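Local structure of MdcD (Pseudomonas aeruginosa, 5VIP) at residues P148-I153 with Y172-R177; L115-G120 with V152-V157; R111-L116 with A238-G243. The protein is a beta subunit of the biotin-independent malonate decarboxylase, a member of the carboxyltransferase family that probably takes part in decarboxylating the malonyl group. All coordinates share one frame; numbering follows the deposited sequence.

Contact 1: residues P148-I153 with Y172-R177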
loop_
_atom_site.group_PDB
_atom_site.type_symbol
_atom_site.label_atom_id
_atom_site.label_comp_id
_atom_site.label_asym_id
_atom_site.label_seq_id
_atom_site.Cartn_x
_atom_site.Cartn_y
_atom_site.Cartn_z
ATOM N N PRO B 148 -4.355 -7.419 -16.145
ATOM C CA PRO B 148 -4.087 -8.000 -14.827
ATOM C C PRO B 148 -2.587 -7.980 -14.512
ATOM O O PRO B 148 -1.771 -8.215 -15.402
ATOM C CB PRO B 148 -4.602 -9.436 -14.971
ATOM C CG PRO B 148 -4.426 -9.731 -16.433
ATOM C CD PRO B 148 -4.797 -8.440 -17.112
ATOM N N VAL B 149 -2.235 -7.668 -13.272
ATOM C CA VAL B 149 -0.872 -7.857 -12.790
ATOM C C VAL B 149 -0.846 -9.213 -12.111
ATOM O O VAL B 149 -1.738 -9.536 -11.326
ATOM C CB VAL B 149 -0.442 -6.764 -11.801
ATOM C CG1 VAL B 149 0.959 -7.056 -11.260
ATOM C CG2 VAL B 149 -0.508 -5.384 -12.472
ATOM N N VAL B 150 0.156 -10.019 -12.434
ATOM C CA VAL B 150 0.325 -11.304 -11.783
ATOM C C VAL B 150 1.470 -11.183 -10.792
ATOM O O VAL B 150 2.535 -10.686 -11.138
ATOM C CB VAL B 150 0.607 -12.423 -12.798
ATOM C CG1 VAL B 150 0.897 -13.734 -12.083
ATOM C CG2 VAL B 150 -0.574 -12.573 -13.761
ATOM N N ALA B 151 1.227 -11.622 -9.557
ATOM C CA ALA B 151 2.259 -11.663 -8.525
ATOM C C ALA B 151 2.600 -13.099 -8.195
ATOM O O ALA B 151 1.714 -13.906 -7.918
ATOM C CB ALA B 151 1.797 -10.944 -7.265
ATOM N N VAL B 152 3.890 -13.396 -8.202
ATOM C CA VAL B 152 4.394 -14.725 -7.903
ATOM C C VAL B 152 5.212 -14.628 -6.612
ATOM O O VAL B 152 6.145 -13.819 -6.505
ATOM C CB VAL B 152 5.252 -15.277 -9.065
ATOM C CG1 VAL B 152 5.958 -16.553 -8.670
ATOM C CG2 VAL B 152 4.361 -15.494 -10.316
ATOM N N ILE B 153 4.819 -15.422 -5.626
ATOM C CA ILE B 153 5.518 -15.476 -4.342
ATOM C C ILE B 153 5.982 -16.916 -4.167
ATOM O O ILE B 153 5.166 -17.807 -3.952
ATOM C CB ILE B 153 4.608 -15.055 -3.182
ATOM C CG1 ILE B 153 3.984 -13.691 -3.483
ATOM C CG2 ILE B 153 5.391 -15.027 -1.877
ATOM C CD1 ILE B 153 2.685 -13.475 -2.776
ATOM N N TYR B 172 -4.000 -11.498 -9.761
ATOM C CA TYR B 172 -3.765 -12.905 -9.449
ATOM C C TYR B 172 -2.522 -13.064 -8.601
ATOM O O TYR B 172 -1.501 -12.448 -8.889
ATOM C CB TYR B 172 -3.627 -13.738 -10.732
ATOM C CG TYR B 172 -4.825 -13.593 -11.633
ATOM C CD1 TYR B 172 -6.056 -14.132 -11.267
ATOM C CD2 TYR B 172 -4.742 -12.871 -12.816
ATOM C CE1 TYR B 172 -7.177 -13.978 -12.086
ATOM C CE2 TYR B 172 -5.849 -12.713 -13.646
ATOM C CZ TYR B 172 -7.062 -13.271 -13.273
ATOM O OH TYR B 172 -8.154 -13.105 -14.102
ATOM N N VAL B 173 -2.619 -13.904 -7.569
ATOM C CA VAL B 173 -1.489 -14.200 -6.695
ATOM C C VAL B 173 -1.173 -15.690 -6.737
ATOM O O VAL B 173 -2.026 -16.527 -6.403
ATOM C CB VAL B 173 -1.768 -13.790 -5.225
ATOM C CG1 VAL B 173 -0.597 -14.203 -4.341
ATOM C CG2 VAL B 173 -2.022 -12.290 -5.126
ATOM N N LEU B 174 0.040 -16.020 -7.168
ATOM C CA LEU B 174 0.429 -17.420 -7.318
ATOM C C LEU B 174 1.477 -17.738 -6.271
ATOM O O LEU B 174 2.433 -16.980 -6.096
ATOM C CB LEU B 174 0.975 -17.715 -8.728
ATOM C CG LEU B 174 0.264 -17.059 -9.927
ATOM C CD1 LEU B 174 0.807 -17.570 -11.269
ATOM C CD2 LEU B 174 -1.237 -17.179 -9.838
ATOM N N VAL B 175 1.306 -18.851 -5.570
ATOM C CA VAL B 175 2.233 -19.197 -4.502
ATOM C C VAL B 175 2.715 -20.644 -4.610
ATOM O O VAL B 175 2.054 -21.495 -5.206
ATOM C CB VAL B 175 1.592 -18.989 -3.116
ATOM C CG1 VAL B 175 1.255 -17.506 -2.881
ATOM C CG2 VAL B 175 0.341 -19.878 -2.970
ATOM N N THR B 176 3.879 -20.909 -4.027
ATOM C CA THR B 176 4.382 -22.270 -3.899
ATOM C C THR B 176 4.201 -22.733 -2.456
ATOM O O THR B 176 3.784 -21.954 -1.592
ATOM C CB THR B 176 5.874 -22.366 -4.276
ATOM O OG1 THR B 176 6.634 -21.558 -3.366
ATOM C CG2 THR B 176 6.112 -21.865 -5.687
ATOM N N ARG B 177 4.540 -23.991 -2.192
ATOM C CA ARG B 177 4.528 -24.508 -0.825
ATOM C C ARG B 177 5.499 -23.754 0.088
ATOM O O ARG B 177 5.207 -23.533 1.263
ATOM C CB ARG B 177 4.872 -26.001 -0.812
ATOM C CG ARG B 177 4.857 -26.602 0.584
ATOM C CD ARG B 177 4.578 -28.107 0.591
ATOM N NE ARG B 177 4.072 -28.557 1.888
ATOM C CZ ARG B 177 4.731 -28.459 3.043
ATOM N NH1 ARG B 177 5.957 -27.944 3.090
ATOM N NH2 ARG B 177 4.165 -28.894 4.162
#
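Two parallel strands, 150-153 and 172-176, lie edge to edge and are joined by a ladder of backbone hydrogen bonds. Three bonds form its middle. Ala151 N gives its hydrogen to Tyr172 O at 2.9 Å. Leu174 N gives to Ala151 O at 2.8 Å, and Ile153 N to Leu174 O at 2.9 Å. Each is almost straight at the hydrogen and meets the acceptor nearly along the C=O axis. The ladder loosens at both ends: Tyr172 N to Val149 O and Thr176 N to Ile153 O are weak bonds. The segment axes diverge by only 17°.

Val150, Val152, Tyr172 and Leu174 occupy one face of the sheet. Leu174 has CG anti to its carbonyl carbon (chi1 -40°), which carries CD1 toward Val150. Its CD1 lies 3.9 Å from Val150 CG1, and the two side chains cross obliquely. The Tyr172 ring reaches back beside Pro148. Val150 CG2 meets the ring edge, and Pro148 CB comes within 3.7 Å of Tyr172 CE2. Tyr172 OH is hydrogen-bonded to Gly243 O, which ties the far end of the ring.

Ala151, Val173, Ile153 and Val175 occupy the other face. Here Ile153 CD1 reaches obliquely back to Val173 CG1 at 3.7 Å. Ile153 CB also approaches Val175 CG1, at 4.2 Å. Thr176 OG1 is hydrogen-bonded to Ala154 O, just past the first strand.

These are neighbouring inner strands of the sheet in a crotonase-like carboxyltransferase fold, joined by a beta-alpha-beta crossover through helix 162-169. Strand 111-115 continues the sheet beside 150-153. Strand 223-225, outermost in this chain, lies beside 172-176. Helix 229-242 covers the face of Val150, Val152, Tyr172 and Leu174.

Contact 2: residues L115-G120 with V152-V157; sequences LLETGG and VIAGPV
Glu117 turns its carboxylate into the bend that follows strand 150-153. Its CG is anti to the carbonyl carbon, and the side chain bends at chi2 (-61°) toward the turn. OE1 then accepts from two successive amides. Ala154 N, 2.9 Å from Glu117 OE1, comes nearly along the C-O axis. Gly155 N, also 2.9 Å from Glu117 OE1, approaches from above the carboxylate plane. A water adds a third hydrogen bond to OE1 and donates to Val152 O, 2.7 Å from the water oxygen.

Val157 points toward the other segment, after the cis peptide before Pro156. Its CB lies 3.7 Å from Glu117 OE2, while its CG1 rests against the Thr118 backbone. Leu115 and Val152 run alongside each other in the same direction, with Leu115 CD1 3.9 Å from Val152 CB. A bond from Leu116 N to Val152 O, 3.0 Å long, closes the parallel pairing of 111-115 with 150-153, where these strands of the crotonase-like sheet give way to loops.

OE2 is hydrogen-bonded to Gly158 N, and Arg21 forms a long, weak ion pair with OE1. The buried carboxylate is thus satisfied largely by backbone N-H groups, which would favour its ionised form and fix the turn.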
loop_
_atom_site.group_PDB
_atom_site.type_symbol
_atom_site.label_atom_id
_atom_site.label_comp_id
_atom_site.label_asym_id
_atom_site.label_seq_id
_atom_site.Cartn_x
_atom_site.Cartn_y
_atom_site.Cartn_z
ATOM N N LEU B 115 7.676 -10.547 -9.190
ATOM C CA LEU B 115 8.234 -11.624 -8.380
ATOM C C LEU B 115 8.626 -11.059 -7.013
ATOM O O LEU B 115 9.673 -10.412 -6.863
ATOM C CB LEU B 115 9.446 -12.250 -9.076
ATOM C CG LEU B 115 9.209 -13.404 -10.062
ATOM C CD1 LEU B 115 7.977 -13.236 -10.953
ATOM C CD2 LEU B 115 10.449 -13.665 -10.910
ATOM N N LEU B 116 7.785 -11.312 -6.017
ATOM C CA LEU B 116 7.874 -10.601 -4.744
ATOM C C LEU B 116 8.550 -11.402 -3.633
ATOM O O LEU B 116 7.902 -12.174 -2.924
ATOM C CB LEU B 116 6.466 -10.191 -4.299
ATOM C CG LEU B 116 5.752 -9.275 -5.298
ATOM C CD1 LEU B 116 4.366 -8.869 -4.805
ATOM C CD2 LEU B 116 6.593 -8.041 -5.580
ATOM N N GLU B 117 9.857 -11.210 -3.483
ATOM C CA GLU B 117 10.600 -11.803 -2.372
ATOM C C GLU B 117 11.118 -10.646 -1.544
ATOM O O GLU B 117 12.136 -10.063 -1.879
ATOM C CB GLU B 117 11.758 -12.671 -2.866
ATOM C CG GLU B 117 11.322 -13.854 -3.739
ATOM C CD GLU B 117 10.406 -14.821 -2.992
ATOM O OE1 GLU B 117 9.377 -15.254 -3.575
ATOM O OE2 GLU B 117 10.724 -15.158 -1.827
ATOM N N THR B 118 10.401 -10.294 -0.487
ATOM C CA THR B 118 10.697 -9.056 0.214
ATOM C C THR B 118 10.138 -9.070 1.633
ATOM O O THR B 118 9.114 -9.704 1.920
ATOM C CB THR B 118 10.140 -7.843 -0.574
ATOM O OG1 THR B 118 10.521 -6.618 0.067
ATOM C CG2 THR B 118 8.611 -7.925 -0.697
ATOM N N GLY B 119 10.823 -8.372 2.533
ATOM C CA GLY B 119 10.407 -8.345 3.924
ATOM C C GLY B 119 10.055 -6.980 4.483
ATOM O O GLY B 119 9.659 -6.863 5.650
ATOM N N GLY B 120 10.190 -5.942 3.668
ATOM C CA GLY B 120 9.820 -4.607 4.099
ATOM C C GLY B 120 10.685 -3.524 3.489
ATOM O O GLY B 120 11.129 -3.649 2.357
ATOM N N VAL B 152 3.890 -13.396 -8.202
ATOM C CA VAL B 152 4.394 -14.725 -7.903
ATOM C C VAL B 152 5.212 -14.628 -6.612
ATOM O O VAL B 152 6.145 -13.819 -6.505
ATOM C CB VAL B 152 5.252 -15.277 -9.065
ATOM C CG1 VAL B 152 5.958 -16.553 -8.670
ATOM C CG2 VAL B 152 4.361 -15.494 -10.316
ATOM N N ILE B 153 4.819 -15.422 -5.626
ATOM C CA ILE B 153 5.518 -15.476 -4.342
ATOM C C ILE B 153 5.982 -16.916 -4.167
ATOM O O ILE B 153 5.166 -17.807 -3.952
ATOM C CB ILE B 153 4.608 -15.055 -3.182
ATOM C CG1 ILE B 153 3.984 -13.691 -3.483
ATOM C CG2 ILE B 153 5.391 -15.027 -1.877
ATOM C CD1 ILE B 153 2.685 -13.475 -2.776
ATOM N N ALA B 154 7.272 -17.163 -4.322
ATOM C CA ALA B 154 7.738 -18.548 -4.370
ATOM C C ALA B 154 8.608 -18.919 -3.185
ATOM O O ALA B 154 8.865 -20.099 -2.954
ATOM C CB ALA B 154 8.504 -18.812 -5.674
ATOM N N GLY B 155 9.054 -17.932 -2.418
ATOM C CA GLY B 155 10.035 -18.207 -1.390
ATOM C C GLY B 155 11.450 -18.190 -1.960
ATOM O O GLY B 155 11.645 -18.111 -3.183
ATOM N N PRO B 156 12.457 -18.315 -1.083
ATOM C CA PRO B 156 12.306 -18.645 0.343
ATOM C C PRO B 156 11.997 -17.460 1.271
ATOM O O PRO B 156 11.567 -17.679 2.401
ATOM C CB PRO B 156 13.668 -19.249 0.693
ATOM C CG PRO B 156 14.627 -18.528 -0.219
ATOM C CD PRO B 156 13.872 -18.230 -1.495
ATOM N N VAL B 157 12.212 -16.230 0.824
ATOM C CA VAL B 157 11.918 -15.085 1.672
ATOM C C VAL B 157 10.401 -14.908 1.822
ATOM O O VAL B 157 9.896 -14.640 2.915
ATOM C CB VAL B 157 12.551 -13.789 1.118
ATOM C CG1 VAL B 157 12.125 -12.584 1.933
ATOM C CG2 VAL B 157 14.072 -13.905 1.088
HETATM O O HOH W 1 8.647 -14.746 -5.890
#

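Contact 3: residues R111-L116 with A238-G243; sequences RALLLL and AYFAKG
Aromatic and apolar contacts dominate where the end of helix 229-242 meets the start of strand 111-115. Phe240 is the helix residue that enters. Its CG is anti to the carbonyl carbon, beside the backbone N (chi1 -79°), and one face of its ring is turned to Arg111 CB. Arg111 CB makes a CH-pi contact over that face, 4.0 Å from the Phe240 centroid. At the rim of the ring, Leu113 CB meets Phe240 CZ at 4.0 Å. Val150 of the neighbouring strand also touches Phe240.

The guanidinium takes part through its flat face. Arg111 runs along Phe240 and bends at chi3 (143°), which brings the group over the root of the aromatic side chain. Phe240 CB sits over the centre of the guanidinium, 3.6 Å from Arg111 CZ. The guanidinium and ring planes are only 16° apart, but it is CB that the charged group covers.

Of the strand's polar atoms, Ala112 O approaches the ring. It lies in the ring plane at the edge, 3.3 Å from Phe240 CZ.

No hydrogen bond links the two segments. Helix and strand are held by shape and dispersion: the aliphatic part of Arg111 packs on the ring face, while its guanidinium lies over Phe240 CB. The carbonyl at the ring edge faces the slightly positive C-H rim, which is probably mildly favourable.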
loop_
_atom_site.group_PDB
_atom_site.type_symbol
_atom_site.label_atom_id
_atom_site.label_comp_id
_atom_site.label_asym_id
_atom_site.label_seq_id
_atom_site.Cartn_x
_atom_site.Cartn_y
_atom_site.Cartn_z
ATOM N N ARG B 111 1.953 -6.288 -20.208
ATOM C CA ARG B 111 1.605 -7.059 -19.026
ATOM C C ARG B 111 2.721 -6.933 -17.998
ATOM O O ARG B 111 3.883 -7.002 -18.358
ATOM C CB ARG B 111 1.400 -8.534 -19.404
ATOM C CG ARG B 111 0.583 -8.778 -20.683
ATOM C CD ARG B 111 0.870 -10.147 -21.260
ATOM N NE ARG B 111 -0.317 -10.796 -21.854
ATOM C CZ ARG B 111 -0.365 -12.082 -22.201
ATOM N NH1 ARG B 111 0.702 -12.875 -22.017
ATOM N NH2 ARG B 111 -1.486 -12.591 -22.719
ATOM N N ALA B 112 2.382 -6.768 -16.720
ATOM C CA ALA B 112 3.395 -6.675 -15.677
ATOM C C ALA B 112 3.361 -7.900 -14.767
ATOM O O ALA B 112 2.292 -8.318 -14.290
ATOM C CB ALA B 112 3.211 -5.387 -14.843
ATOM N N LEU B 113 4.543 -8.455 -14.525
ATOM C CA LEU B 113 4.725 -9.637 -13.700
ATOM C C LEU B 113 5.653 -9.293 -12.539
ATOM O O LEU B 113 6.783 -8.811 -12.753
ATOM C CB LEU B 113 5.308 -10.783 -14.530
ATOM C CG LEU B 113 5.703 -12.092 -13.847
ATOM C CD1 LEU B 113 4.490 -12.749 -13.175
ATOM C CD2 LEU B 113 6.308 -13.025 -14.868
ATOM N N LEU B 114 5.165 -9.510 -11.317
ATOM C CA LEU B 114 5.915 -9.153 -10.109
ATOM C C LEU B 114 6.364 -10.404 -9.363
ATOM O O LEU B 114 5.532 -11.202 -8.932
ATOM C CB LEU B 114 5.061 -8.280 -9.171
ATOM C CG LEU B 114 4.513 -6.984 -9.760
ATOM C CD1 LEU B 114 3.623 -6.263 -8.724
ATOM C CD2 LEU B 114 5.677 -6.092 -10.182
ATOM N N LEU B 115 7.676 -10.547 -9.190
ATOM C CA LEU B 115 8.234 -11.624 -8.380
ATOM C C LEU B 115 8.626 -11.059 -7.013
ATOM O O LEU B 115 9.673 -10.412 -6.863
ATOM C CB LEU B 115 9.446 -12.250 -9.076
ATOM C CG LEU B 115 9.209 -13.404 -10.062
ATOM C CD1 LEU B 115 7.977 -13.236 -10.953
ATOM C CD2 LEU B 115 10.449 -13.665 -10.910
ATOM N N LEU B 116 7.785 -11.312 -6.017
ATOM C CA LEU B 116 7.874 -10.601 -4.744
ATOM C C LEU B 116 8.550 -11.402 -3.633
ATOM O O LEU B 116 7.902 -12.174 -2.924
ATOM C CB LEU B 116 6.466 -10.191 -4.299
ATOM C CG LEU B 116 5.752 -9.275 -5.298
ATOM C CD1 LEU B 116 4.366 -8.869 -4.805
ATOM C CD2 LEU B 116 6.593 -8.041 -5.580
ATOM N N ALA B 238 -1.137 -18.582 -18.310
ATOM C CA ALA B 238 -2.572 -18.875 -18.303
ATOM C C ALA B 238 -3.335 -17.748 -17.623
ATOM O O ALA B 238 -4.414 -17.367 -18.061
ATOM C CB ALA B 238 -2.854 -20.200 -17.613
ATOM N N TYR B 239 -2.755 -17.192 -16.565
ATOM C CA TYR B 239 -3.427 -16.128 -15.829
ATOM C C TYR B 239 -3.442 -14.824 -16.604
ATOM O O TYR B 239 -4.448 -14.131 -16.587
ATOM C CB TYR B 239 -2.799 -15.937 -14.447
ATOM C CG TYR B 239 -3.422 -16.880 -13.447
ATOM C CD1 TYR B 239 -4.704 -16.659 -12.979
ATOM C CD2 TYR B 239 -2.757 -18.028 -13.029
ATOM C CE1 TYR B 239 -5.302 -17.521 -12.080
ATOM C CE2 TYR B 239 -3.348 -18.906 -12.140
ATOM C CZ TYR B 239 -4.621 -18.646 -11.668
ATOM O OH TYR B 239 -5.213 -19.519 -10.770
ATOM N N PHE B 240 -2.359 -14.491 -17.299
ATOM C CA PHE B 240 -2.401 -13.336 -18.193
ATOM C C PHE B 240 -3.431 -13.516 -19.302
ATOM O O PHE B 240 -4.129 -12.572 -19.643
ATOM C CB PHE B 240 -1.031 -13.054 -18.815
ATOM C CG PHE B 240 -0.096 -12.323 -17.879
ATOM C CD1 PHE B 240 -0.447 -11.087 -17.367
ATOM C CD2 PHE B 240 1.117 -12.878 -17.514
ATOM C CE1 PHE B 240 0.400 -10.399 -16.503
ATOM C CE2 PHE B 240 1.975 -12.198 -16.645
ATOM C CZ PHE B 240 1.613 -10.965 -16.137
ATOM N N ALA B 241 -3.518 -14.720 -19.856
ATOM C CA ALA B 241 -4.455 -14.996 -20.959
ATOM C C ALA B 241 -5.913 -14.929 -20.488
ATOM O O ALA B 241 -6.829 -14.658 -21.263
ATOM C CB ALA B 241 -4.158 -16.352 -21.574
ATOM N N LYS B 242 -6.103 -15.189 -19.205
ATOM C CA LYS B 242 -7.400 -15.087 -18.541
ATOM C C LYS B 242 -7.929 -13.650 -18.525
ATOM O O LYS B 242 -9.135 -13.423 -18.632
ATOM C CB LYS B 242 -7.247 -15.628 -17.122
ATOM C CG LYS B 242 -8.471 -15.828 -16.313
ATOM C CD LYS B 242 -8.050 -16.684 -15.125
ATOM C CE LYS B 242 -8.997 -16.535 -13.965
ATOM N NZ LYS B 242 -10.251 -17.289 -14.149
ATOM N N GLY B 243 -7.030 -12.677 -18.396
ATOM C CA GLY B 243 -7.438 -11.280 -18.407
ATOM C C GLY B 243 -7.897 -10.820 -17.039
ATOM O O GLY B 243 -7.755 -11.549 -16.042
#

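All three contacts involve one mixed sheet, in which strands 111-115, 150-153 and 172-176 are consecutive neighbours. Contacts 1 and 2 share Val152 and Ile153, and their centres are about 10 Å apart. Contact 2 lies at the C-terminal ends of strands 111-115 and 150-153. Contact 3 shares Leu115 and Leu116 with contact 2, but their centres are about 16 Å apart, contact 3 being near the start of strand 111-115. The centres of contacts 1 and 3 are about 8 Å apart. Along the chain, 111-120 comes first, then 148-157, 172-177 and finally 238-243. Helix 229-242, late in the chain, packs on strands 111-115, 150-153 and 172-176, within the carboxyltransferase domain.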